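Local coordinates for lipase aflb (Neosartorya fumigata, PDB 6IDY), which probably hydrolyses the ester bonds of lipids as a serine lipase of the alpha/beta-hydrolase fold, and carries a bound calcium ion, at residues Trp232-Leu237 with Ser260-His264; Ser315-Val321 with Gly356-Glu362; Leu365-Trp371 with Arg397-Leu403. The contacts are given in a common frame with arbitrary orientation. Numbering follows the deposited sequence.

Contact 1: Trp232-Leu237 with Ser260-His264; sequences WSQGGL and SPDFH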
loop_
_atom_site.group_PDB
_atom_site.type_symbol
_atom_site.label_atom_id
_atom_site.label_comp_id
_atom_site.label_asym_id
_atom_site.label_seq_id
_atom_site.Cartn_x
_atom_site.Cartn_y
_atom_site.Cartn_z
ATOM N N TRP A 232 -0.901 1.298 -2.569
ATOM C CA TRP A 232 -0.633 -0.090 -2.237
ATOM C C TRP A 232 -1.638 -0.546 -1.194
ATOM O O TRP A 232 -1.928 0.207 -0.269
ATOM C CB TRP A 232 0.810 -0.309 -1.719
ATOM C CG TRP A 232 1.084 -1.737 -1.314
ATOM C CD1 TRP A 232 0.944 -2.849 -2.094
ATOM C CD2 TRP A 232 1.495 -2.202 -0.020
ATOM N NE1 TRP A 232 1.242 -3.979 -1.365
ATOM C CE2 TRP A 232 1.581 -3.611 -0.088
ATOM C CE3 TRP A 232 1.825 -1.562 1.190
ATOM C CZ2 TRP A 232 1.983 -4.393 1.007
ATOM C CZ3 TRP A 232 2.216 -2.336 2.273
ATOM C CH2 TRP A 232 2.304 -3.733 2.173
ATOM N N SER A 233 -2.177 -1.773 -1.354
ATOM C CA SER A 233 -3.066 -2.423 -0.390
ATOM C C SER A 233 -4.271 -1.529 -0.047
ATOM O O SER A 233 -4.951 -1.055 -0.962
ATOM C CB SER A 233 -2.257 -2.802 0.856
ATOM O OG SER A 233 -2.989 -3.565 1.797
ATOM N N GLN A 234 -4.485 -1.246 1.259
ATOM C CA GLN A 234 -5.539 -0.369 1.769
ATOM C C GLN A 234 -5.488 1.030 1.141
ATOM O O GLN A 234 -6.512 1.707 1.093
ATOM C CB GLN A 234 -5.443 -0.261 3.290
ATOM C CG GLN A 234 -6.658 0.404 3.926
ATOM C CD GLN A 234 -6.281 1.149 5.168
ATOM O OE1 GLN A 234 -6.610 2.322 5.333
ATOM N NE2 GLN A 234 -5.593 0.482 6.072
ATOM N N GLY A 235 -4.316 1.434 0.647
ATOM C CA GLY A 235 -4.135 2.707 -0.054
ATOM C C GLY A 235 -5.149 2.928 -1.161
ATOM O O GLY A 235 -5.579 4.062 -1.389
ATOM N N GLY A 236 -5.533 1.834 -1.829
ATOM C CA GLY A 236 -6.553 1.815 -2.877
ATOM C C GLY A 236 -7.915 2.183 -2.325
ATOM O O GLY A 236 -8.641 2.979 -2.931
ATOM N N LEU A 237 -8.251 1.643 -1.134
ATOM C CA LEU A 237 -9.511 1.950 -0.452
ATOM C C LEU A 237 -9.535 3.410 -0.010
ATOM O O LEU A 237 -10.553 4.075 -0.185
ATOM C CB LEU A 237 -9.747 1.025 0.761
ATOM C CG LEU A 237 -10.155 -0.412 0.454
ATOM C CD1 LEU A 237 -10.115 -1.259 1.717
ATOM C CD2 LEU A 237 -11.552 -0.469 -0.148
ATOM N N SER A 260 -2.117 -4.134 -5.633
ATOM C CA SER A 260 -2.794 -5.095 -4.740
ATOM C C SER A 260 -3.976 -4.433 -4.011
ATOM O O SER A 260 -4.033 -4.499 -2.777
ATOM C CB SER A 260 -1.801 -5.678 -3.729
ATOM O OG SER A 260 -0.745 -6.356 -4.385
ATOM N N PRO A 261 -4.905 -3.743 -4.725
ATOM C CA PRO A 261 -5.997 -3.072 -4.009
ATOM C C PRO A 261 -7.097 -4.016 -3.570
ATOM O O PRO A 261 -7.461 -4.930 -4.301
ATOM C CB PRO A 261 -6.496 -2.055 -5.026
ATOM C CG PRO A 261 -6.260 -2.726 -6.348
ATOM C CD PRO A 261 -5.035 -3.561 -6.192
ATOM N N ASP A 262 -7.642 -3.781 -2.376
ATOM C CA ASP A 262 -8.724 -4.608 -1.853
ATOM C C ASP A 262 -10.024 -3.811 -1.865
ATOM O O ASP A 262 -10.604 -3.529 -0.816
ATOM C CB ASP A 262 -8.358 -5.186 -0.469
ATOM C CG ASP A 262 -8.105 -4.174 0.628
ATOM O OD1 ASP A 262 -7.499 -3.114 0.337
ATOM O OD2 ASP A 262 -8.502 -4.443 1.777
ATOM N N PHE A 263 -10.496 -3.460 -3.078
ATOM C CA PHE A 263 -11.717 -2.661 -3.278
ATOM C C PHE A 263 -12.978 -3.326 -2.756
ATOM O O PHE A 263 -13.993 -2.644 -2.590
ATOM C CB PHE A 263 -11.893 -2.227 -4.742
ATOM C CG PHE A 263 -10.810 -1.312 -5.256
ATOM C CD1 PHE A 263 -10.597 -0.065 -4.676
ATOM C CD2 PHE A 263 -10.038 -1.671 -6.353
ATOM C CE1 PHE A 263 -9.602 0.788 -5.163
ATOM C CE2 PHE A 263 -9.081 -0.793 -6.872
ATOM C CZ PHE A 263 -8.851 0.417 -6.258
ATOM N N HIS A 264 -12.914 -4.639 -2.462
ATOM C CA HIS A 264 -14.029 -5.371 -1.866
ATOM C C HIS A 264 -13.557 -6.004 -0.553
ATOM O O HIS A 264 -14.235 -6.855 0.003
ATOM C CB HIS A 264 -14.579 -6.450 -2.823
ATOM C CG HIS A 264 -16.042 -6.744 -2.617
ATOM N ND1 HIS A 264 -16.575 -6.950 -1.349
ATOM C CD2 HIS A 264 -17.030 -6.886 -3.526
ATOM C CE1 HIS A 264 -17.865 -7.183 -1.532
ATOM N NE2 HIS A 264 -18.186 -7.143 -2.823
#
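Ser260 follows the end of strand 253-259, and its carbonyl O faces Ser233 CA at 3.3 Å in a CA-H...O contact. Its CB lies 4.2 Å from Trp232 NE1; the indole NH and Ser260 OG both bond to the carbonyl O of His361, so each has a polar partner in the buried interior. Pro261, compact and without an NH to satisfy, lets its CA pack 3.8 Å from Ser233 O and its CB 4.4 Å from Gly236 CA. A side chain on Gly236 would collide with that proline CB, and one on Gly235 with the carbonyl of Trp232. These glycines belong to a strand-turn-helix, the nucleophile elbow of alpha/beta hydrolases, with the sequence Trp-Ser-Gln-Gly-Gly. Ser233 takes the strained phi/psi of 54/-125° at the second position of a type II' turn, closed by Gly235 N to Trp232 O at 2.8 Å. The turn lifts Ser233 OG to hydrogen-bond His361 NE2, consistent with its being the nucleophile. Asp262 then packs on Leu237, its OD1 3.5 Å from Leu237 CD1 and its carbonyl O 3.3 Å from Leu237 CD2, while OD2 bonds to Gln288. Phe263 turns its ring edge to the helix backbone, CE1 3.3 Å from Gly236 O, and Leu237 CD2 packs 3.8 Å from Phe263 CA; the phenyl side chain also touches Thr312 of strand 310-314.

Contact 2: Ser315-Val321 with Gly356-Glu362; sequences STFDEIV and GGVYTHE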
loop_
_atom_site.group_PDB
_atom_site.type_symbol
_atom_site.label_atom_id
_atom_site.label_comp_id
_atom_site.label_asym_id
_atom_site.label_seq_id
_atom_site.Cartn_x
_atom_site.Cartn_y
_atom_site.Cartn_z
ATOM N N SER A 315 -2.149 -10.013 -7.849
ATOM C CA SER A 315 -1.624 -11.364 -7.994
ATOM C C SER A 315 -2.438 -12.440 -7.275
ATOM O O SER A 315 -2.915 -12.210 -6.164
ATOM C CB SER A 315 -0.188 -11.386 -7.472
ATOM O OG SER A 315 0.406 -12.674 -7.470
ATOM N N THR A 316 -2.499 -13.645 -7.869
ATOM C CA THR A 316 -3.135 -14.841 -7.294
ATOM C C THR A 316 -2.446 -15.202 -5.960
ATOM O O THR A 316 -3.108 -15.642 -5.019
ATOM C CB THR A 316 -3.014 -16.015 -8.299
ATOM O OG1 THR A 316 -3.866 -15.754 -9.408
ATOM C CG2 THR A 316 -3.390 -17.388 -7.695
ATOM N N PHE A 317 -1.119 -14.988 -5.888
ATOM C CA PHE A 317 -0.289 -15.351 -4.737
ATOM C C PHE A 317 -0.316 -14.319 -3.609
ATOM O O PHE A 317 0.528 -14.358 -2.711
ATOM C CB PHE A 317 1.136 -15.688 -5.200
ATOM C CG PHE A 317 1.120 -16.852 -6.167
ATOM C CD1 PHE A 317 0.894 -18.150 -5.716
ATOM C CD2 PHE A 317 1.267 -16.642 -7.532
ATOM C CE1 PHE A 317 0.824 -19.215 -6.614
ATOM C CE2 PHE A 317 1.219 -17.713 -8.431
ATOM C CZ PHE A 317 0.993 -18.991 -7.967
ATOM N N ASP A 318 -1.345 -13.451 -3.607
ATOM C CA ASP A 318 -1.569 -12.465 -2.548
ATOM C C ASP A 318 -1.951 -13.245 -1.269
ATOM O O ASP A 318 -2.966 -13.936 -1.254
ATOM C CB ASP A 318 -2.706 -11.507 -2.958
ATOM C CG ASP A 318 -2.809 -10.264 -2.105
ATOM O OD1 ASP A 318 -2.817 -10.395 -0.860
ATOM O OD2 ASP A 318 -2.904 -9.166 -2.674
ATOM N N GLU A 319 -1.116 -13.156 -0.223
ATOM C CA GLU A 319 -1.304 -13.868 1.050
ATOM C C GLU A 319 -2.188 -13.108 2.056
ATOM O O GLU A 319 -2.465 -13.618 3.144
ATOM C CB GLU A 319 0.076 -14.225 1.659
ATOM C CG GLU A 319 0.763 -13.105 2.437
ATOM C CD GLU A 319 1.432 -11.973 1.675
ATOM O OE1 GLU A 319 1.250 -11.856 0.441
ATOM O OE2 GLU A 319 2.150 -11.189 2.332
ATOM N N ILE A 320 -2.606 -11.889 1.701
ATOM C CA ILE A 320 -3.398 -11.002 2.559
ATOM C C ILE A 320 -4.841 -10.909 2.090
ATOM O O ILE A 320 -5.764 -10.983 2.901
ATOM C CB ILE A 320 -2.758 -9.570 2.594
ATOM C CG1 ILE A 320 -1.241 -9.582 2.971
ATOM C CG2 ILE A 320 -3.559 -8.610 3.477
ATOM C CD1 ILE A 320 -0.846 -10.068 4.294
ATOM N N VAL A 321 -5.017 -10.676 0.788
ATOM C CA VAL A 321 -6.312 -10.453 0.155
ATOM C C VAL A 321 -6.691 -11.620 -0.724
ATOM O O VAL A 321 -5.899 -12.050 -1.558
ATOM C CB VAL A 321 -6.326 -9.109 -0.638
ATOM C CG1 VAL A 321 -7.701 -8.825 -1.249
ATOM C CG2 VAL A 321 -5.865 -7.938 0.233
ATOM N N GLY A 356 4.714 -13.545 -14.076
ATOM C CA GLY A 356 3.455 -14.130 -13.631
ATOM C C GLY A 356 3.653 -15.162 -12.533
ATOM O O GLY A 356 2.755 -15.960 -12.261
ATOM N N GLY A 357 4.830 -15.139 -11.902
ATOM C CA GLY A 357 5.206 -16.062 -10.838
ATOM C C GLY A 357 4.650 -15.715 -9.471
ATOM O O GLY A 357 3.615 -15.047 -9.360
ATOM N N VAL A 358 5.347 -16.178 -8.417
ATOM C CA VAL A 358 4.931 -15.992 -7.025
ATOM C C VAL A 358 5.228 -14.565 -6.546
ATOM O O VAL A 358 6.324 -14.275 -6.054
ATOM C CB VAL A 358 5.496 -17.102 -6.079
ATOM C CG1 VAL A 358 5.004 -16.919 -4.643
ATOM C CG2 VAL A 358 5.126 -18.495 -6.586
ATOM N N TYR A 359 4.242 -13.674 -6.719
ATOM C CA TYR A 359 4.317 -12.293 -6.269
ATOM C C TYR A 359 3.295 -12.093 -5.193
ATOM O O TYR A 359 2.093 -12.200 -5.430
ATOM C CB TYR A 359 4.164 -11.279 -7.417
ATOM C CG TYR A 359 5.363 -11.293 -8.333
ATOM C CD1 TYR A 359 5.444 -12.195 -9.391
ATOM C CD2 TYR A 359 6.453 -10.455 -8.103
ATOM C CE1 TYR A 359 6.567 -12.250 -10.210
ATOM C CE2 TYR A 359 7.580 -10.492 -8.926
ATOM C CZ TYR A 359 7.623 -11.384 -9.986
ATOM O OH TYR A 359 8.715 -11.452 -10.804
ATOM N N THR A 360 3.784 -11.837 -3.988
ATOM C CA THR A 360 2.972 -11.641 -2.788
ATOM C C THR A 360 2.199 -10.307 -2.866
ATOM O O THR A 360 2.333 -9.561 -3.842
ATOM C CB THR A 360 3.901 -11.661 -1.576
ATOM O OG1 THR A 360 4.907 -10.671 -1.784
ATOM C CG2 THR A 360 4.560 -13.023 -1.344
ATOM N N HIS A 361 1.402 -10.013 -1.831
ATOM C CA HIS A 361 0.636 -8.774 -1.695
ATOM C C HIS A 361 1.609 -7.593 -1.824
ATOM O O HIS A 361 1.369 -6.685 -2.620
ATOM C CB HIS A 361 -0.046 -8.777 -0.323
ATOM C CG HIS A 361 -0.922 -7.597 -0.050
ATOM N ND1 HIS A 361 -2.122 -7.416 -0.715
ATOM C CD2 HIS A 361 -0.778 -6.616 0.867
ATOM C CE1 HIS A 361 -2.650 -6.317 -0.205
ATOM N NE2 HIS A 361 -1.883 -5.810 0.756
ATOM N N GLU A 362 2.732 -7.651 -1.076
ATOM C CA GLU A 362 3.834 -6.678 -1.090
ATOM C C GLU A 362 4.687 -6.829 -2.352
ATOM O O GLU A 362 5.151 -5.829 -2.884
ATOM C CB GLU A 362 4.695 -6.752 0.201
ATOM C CG GLU A 362 5.410 -8.078 0.493
ATOM C CD GLU A 362 4.582 -9.251 0.999
ATOM O OE1 GLU A 362 3.365 -9.074 1.225
ATOM O OE2 GLU A 362 5.147 -10.356 1.159
#
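Neither segment is a regular helix or strand; the two loops approach most closely at Asp318 and His361, whose CA atoms are 4.4 Å apart. A type I turn from Ser315 to Asp318, closed by Asp318 N to Ser315 O at 3.2 Å, shapes the first loop. Ser315 OG accepts from Phe317 N at 3.2 Å, an ST turn, and donates across to Tyr359 O at 2.7 Å, the double role a small hydroxyl can play. Asp318 OD1 takes Ile320 N (3.0 Å) and Val321 N (2.8 Å) in an Asx turn and Asx motif. The carboxylate so fixed accepts His361 ND1 on OD2 at 2.7 Å, nearly straight at 169°. With His361 NE2 bonded to Ser233 OG, the order of partners matches the Ser-His-Asp triad of serine lipases, so these three residues probably form the active site. Ile320 CB sits 3.9 Å from the centroid of the His361 ring, over its face, and Glu319 OE1 accepts His361 N at 2.9 Å, so ring and backbone are both held. Glu319 OE2 and Glu362 OE1 come within 2.7 Å, so one acid probably holds a proton. Further out, Val358 CG2 lies over the Phe317 ring, 4.1 Å from its centroid. Met84 of helix 81-90 and Leu415 of helix 414-424 pack on both glutamates, while helix 346-349 borders Ser315, Phe317 and Tyr359; loop 315-321 leaves the end of strand 310-314.

Contact 3: Leu365-Trp371 with Arg397-Leu403; sequences LYNPLAW and RVLPPQL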
loop_
_atom_site.group_PDB
_atom_site.type_symbol
_atom_site.label_atom_id
_atom_site.label_comp_id
_atom_site.label_asym_id
_atom_site.label_seq_id
_atom_site.Cartn_x
_atom_site.Cartn_y
_atom_site.Cartn_z
ATOM N N LEU A 365 4.666 -4.702 -5.684
ATOM C CA LEU A 365 5.435 -3.443 -5.676
ATOM C C LEU A 365 6.767 -3.553 -6.446
ATOM O O LEU A 365 7.288 -2.540 -6.923
ATOM C CB LEU A 365 5.693 -2.956 -4.243
ATOM C CG LEU A 365 4.473 -2.513 -3.428
ATOM C CD1 LEU A 365 4.808 -2.469 -1.939
ATOM C CD2 LEU A 365 3.930 -1.169 -3.923
ATOM N N TYR A 366 7.322 -4.773 -6.553
ATOM C CA TYR A 366 8.566 -4.987 -7.290
ATOM C C TYR A 366 8.344 -5.839 -8.550
ATOM O O TYR A 366 9.306 -6.343 -9.124
ATOM C CB TYR A 366 9.706 -5.528 -6.390
ATOM C CG TYR A 366 9.415 -6.807 -5.624
ATOM C CD1 TYR A 366 9.295 -8.029 -6.285
ATOM C CD2 TYR A 366 9.362 -6.812 -4.235
ATOM C CE1 TYR A 366 9.061 -9.210 -5.584
ATOM C CE2 TYR A 366 9.138 -7.990 -3.521
ATOM C CZ TYR A 366 8.998 -9.188 -4.200
ATOM O OH TYR A 366 8.753 -10.346 -3.503
ATOM N N ASN A 367 7.082 -5.993 -8.986
ATOM C CA ASN A 367 6.763 -6.782 -10.178
ATOM C C ASN A 367 7.064 -5.994 -11.481
ATOM O O ASN A 367 6.652 -4.838 -11.591
ATOM C CB ASN A 367 5.318 -7.287 -10.143
ATOM C CG ASN A 367 4.983 -8.140 -11.332
ATOM O OD1 ASN A 367 4.590 -7.639 -12.384
ATOM N ND2 ASN A 367 5.172 -9.441 -11.207
ATOM N N PRO A 368 7.768 -6.600 -12.473
ATOM C CA PRO A 368 8.105 -5.850 -13.702
ATOM C C PRO A 368 6.911 -5.408 -14.536
ATOM O O PRO A 368 6.965 -4.327 -15.122
ATOM C CB PRO A 368 9.029 -6.798 -14.466
ATOM C CG PRO A 368 8.768 -8.130 -13.903
ATOM C CD PRO A 368 8.358 -7.956 -12.493
ATOM N N LEU A 369 5.838 -6.222 -14.577
ATOM C CA LEU A 369 4.609 -5.880 -15.295
ATOM C C LEU A 369 3.901 -4.715 -14.588
ATOM O O LEU A 369 3.451 -3.791 -15.267
ATOM C CB LEU A 369 3.679 -7.103 -15.454
ATOM C CG LEU A 369 2.315 -6.867 -16.134
ATOM C CD1 LEU A 369 2.463 -6.554 -17.632
ATOM C CD2 LEU A 369 1.372 -8.035 -15.896
ATOM N N ALA A 370 3.871 -4.726 -13.231
ATOM C CA ALA A 370 3.275 -3.642 -12.437
ATOM C C ALA A 370 3.930 -2.297 -12.795
ATOM O O ALA A 370 3.223 -1.320 -13.045
ATOM C CB ALA A 370 3.430 -3.925 -10.951
ATOM N N TRP A 371 5.272 -2.277 -12.877
ATOM C CA TRP A 371 6.083 -1.110 -13.246
ATOM C C TRP A 371 5.850 -0.664 -14.680
ATOM O O TRP A 371 5.649 0.527 -14.910
ATOM C CB TRP A 371 7.567 -1.400 -13.016
ATOM C CG TRP A 371 7.967 -1.179 -11.595
ATOM C CD1 TRP A 371 7.622 -1.941 -10.514
ATOM C CD2 TRP A 371 8.723 -0.074 -11.087
ATOM N NE1 TRP A 371 8.134 -1.388 -9.365
ATOM C CE2 TRP A 371 8.830 -0.247 -9.689
ATOM C CE3 TRP A 371 9.338 1.046 -11.683
ATOM C CZ2 TRP A 371 9.510 0.667 -8.872
ATOM C CZ3 TRP A 371 10.028 1.941 -10.874
ATOM C CH2 TRP A 371 10.096 1.756 -9.486
ATOM N N ARG A 397 10.999 -10.761 -17.376
ATOM C CA ARG A 397 11.696 -10.191 -16.226
ATOM C C ARG A 397 11.104 -10.706 -14.905
ATOM O O ARG A 397 9.963 -11.170 -14.870
ATOM C CB ARG A 397 11.589 -8.655 -16.249
ATOM C CG ARG A 397 12.322 -7.926 -17.373
ATOM C CD ARG A 397 11.851 -6.482 -17.392
ATOM N NE ARG A 397 12.557 -5.652 -18.370
ATOM C CZ ARG A 397 12.059 -4.538 -18.901
ATOM N NH1 ARG A 397 10.839 -4.127 -18.578
ATOM N NH2 ARG A 397 12.773 -3.834 -19.770
ATOM N N VAL A 398 11.879 -10.591 -13.819
ATOM C CA VAL A 398 11.467 -10.939 -12.453
ATOM C C VAL A 398 11.355 -9.663 -11.609
ATOM O O VAL A 398 10.635 -9.626 -10.611
ATOM C CB VAL A 398 12.347 -12.024 -11.777
ATOM C CG1 VAL A 398 12.125 -13.392 -12.415
ATOM C CG2 VAL A 398 13.825 -11.647 -11.793
ATOM N N LEU A 399 12.078 -8.620 -12.025
ATOM C CA LEU A 399 12.105 -7.310 -11.386
ATOM C C LEU A 399 12.145 -6.244 -12.476
ATOM O O LEU A 399 12.739 -6.506 -13.523
ATOM C CB LEU A 399 13.386 -7.159 -10.534
ATOM C CG LEU A 399 13.493 -7.919 -9.216
ATOM C CD1 LEU A 399 14.828 -7.637 -8.558
ATOM C CD2 LEU A 399 12.365 -7.547 -8.254
ATOM N N PRO A 400 11.619 -5.013 -12.254
ATOM C CA PRO A 400 11.810 -3.961 -13.266
ATOM C C PRO A 400 13.309 -3.614 -13.342
ATOM O O PRO A 400 14.021 -3.847 -12.356
ATOM C CB PRO A 400 11.005 -2.783 -12.706
ATOM C CG PRO A 400 10.981 -3.005 -11.235
ATOM C CD PRO A 400 10.918 -4.489 -11.061
ATOM N N PRO A 401 13.836 -3.074 -14.467
ATOM C CA PRO A 401 15.280 -2.736 -14.505
ATOM C C PRO A 401 15.713 -1.742 -13.420
ATOM O O PRO A 401 16.875 -1.720 -13.030
ATOM C CB PRO A 401 15.480 -2.136 -15.904
ATOM C CG PRO A 401 14.286 -2.542 -16.693
ATOM C CD PRO A 401 13.159 -2.736 -15.736
ATOM N N GLN A 402 14.764 -0.943 -12.914
ATOM C CA GLN A 402 14.988 0.090 -11.893
ATOM C C GLN A 402 15.230 -0.459 -10.482
ATOM O O GLN A 402 15.754 0.263 -9.631
ATOM C CB GLN A 402 13.826 1.109 -11.889
ATOM C CG GLN A 402 13.681 1.898 -13.199
ATOM C CD GLN A 402 12.916 1.150 -14.270
ATOM O OE1 GLN A 402 12.059 0.306 -13.993
ATOM N NE2 GLN A 402 13.214 1.441 -15.527
ATOM N N LEU A 403 14.841 -1.717 -10.223
ATOM C CA LEU A 403 15.015 -2.313 -8.896
ATOM C C LEU A 403 16.002 -3.480 -8.897
ATOM O O LEU A 403 16.230 -4.110 -9.932
ATOM C CB LEU A 403 13.657 -2.745 -8.289
ATOM C CG LEU A 403 12.557 -1.670 -8.107
ATOM C CD1 LEU A 403 11.307 -2.286 -7.525
ATOM C CD2 LEU A 403 13.016 -0.527 -7.211
#
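This is an apolar packing contact in which the start of helix 368-379, with the turn leading into it, rests on the proline-containing loop that joins helices 391-396 and 405-412. The loop makes a type I turn from Pro400 to Leu403, with Leu403 N bonded to Pro400 O at 3.1 Å. Asn367 is the N-cap: its OD1 accepts from Ala370 N at 3.1 Å and, weakly, from Leu369 N at 2.9 Å, occupying NH groups that the first helical turn cannot pair. Pro368 suits the next position because it has no NH to satisfy. Its ring is set into the loop, with CG 3.4 Å from Arg397 O, CD 3.4 Å from Val398 O and CB 3.6 Å from Arg397 CB, and its CA is 4.2 Å from that of Pro400. One turn on, Trp371 offers a broad flat face to the other proline: Pro400 CG stands 3.5 Å from the centroid of the five-membered ring, 8° off its normal, a CH-pi contact. The indole is held in place by NE1 donating to Leu365 O at 2.8 Å, and its CZ2 meets Leu403 CD1 at 3.7 Å. Leu403 CD1 also touches Tyr366 CB at 3.8 Å, and Leu399 CD2 approaches Tyr366 CD1 at 3.7 Å. Arg397 and Gln402 are partly exposed at the margin, Gln402 OE1 lying 3.6 Å from Trp371 CE3. Tyr366 reaches helix 405-412, bonding to Glu412; Val63 of helix 63-73 packs against Leu399, helix 346-349 lies beside Asn367 and Leu369, and helix 368-379 runs on to Ala377 at the calcium site.

Overall arrangement
Contact 1 lies deepest, its centre about 7 Å from that of the chain, against about 13 Å for contact 2 and 16 Å for contact 3; all are largely buried, but the latter two include partly exposed residues. Segments 232-237, 260-264 and 315-321 leave the ends of neighbouring strands 227-232, 253-259 and 310-314, while 356-362 comes from a loop between helices; Ser233 and His361 join contacts 1 and 2. Contact 3 joins helical connections outside the sheet. Polar bonds link the segments in contact 2, whereas close packing of backbone and side chains together makes contact 1, and proline-aromatic packing contact 3. Tyr359 OH lies 2.7 Å from Val398 O, a probable hydrogen bond connecting contacts 2 and 3.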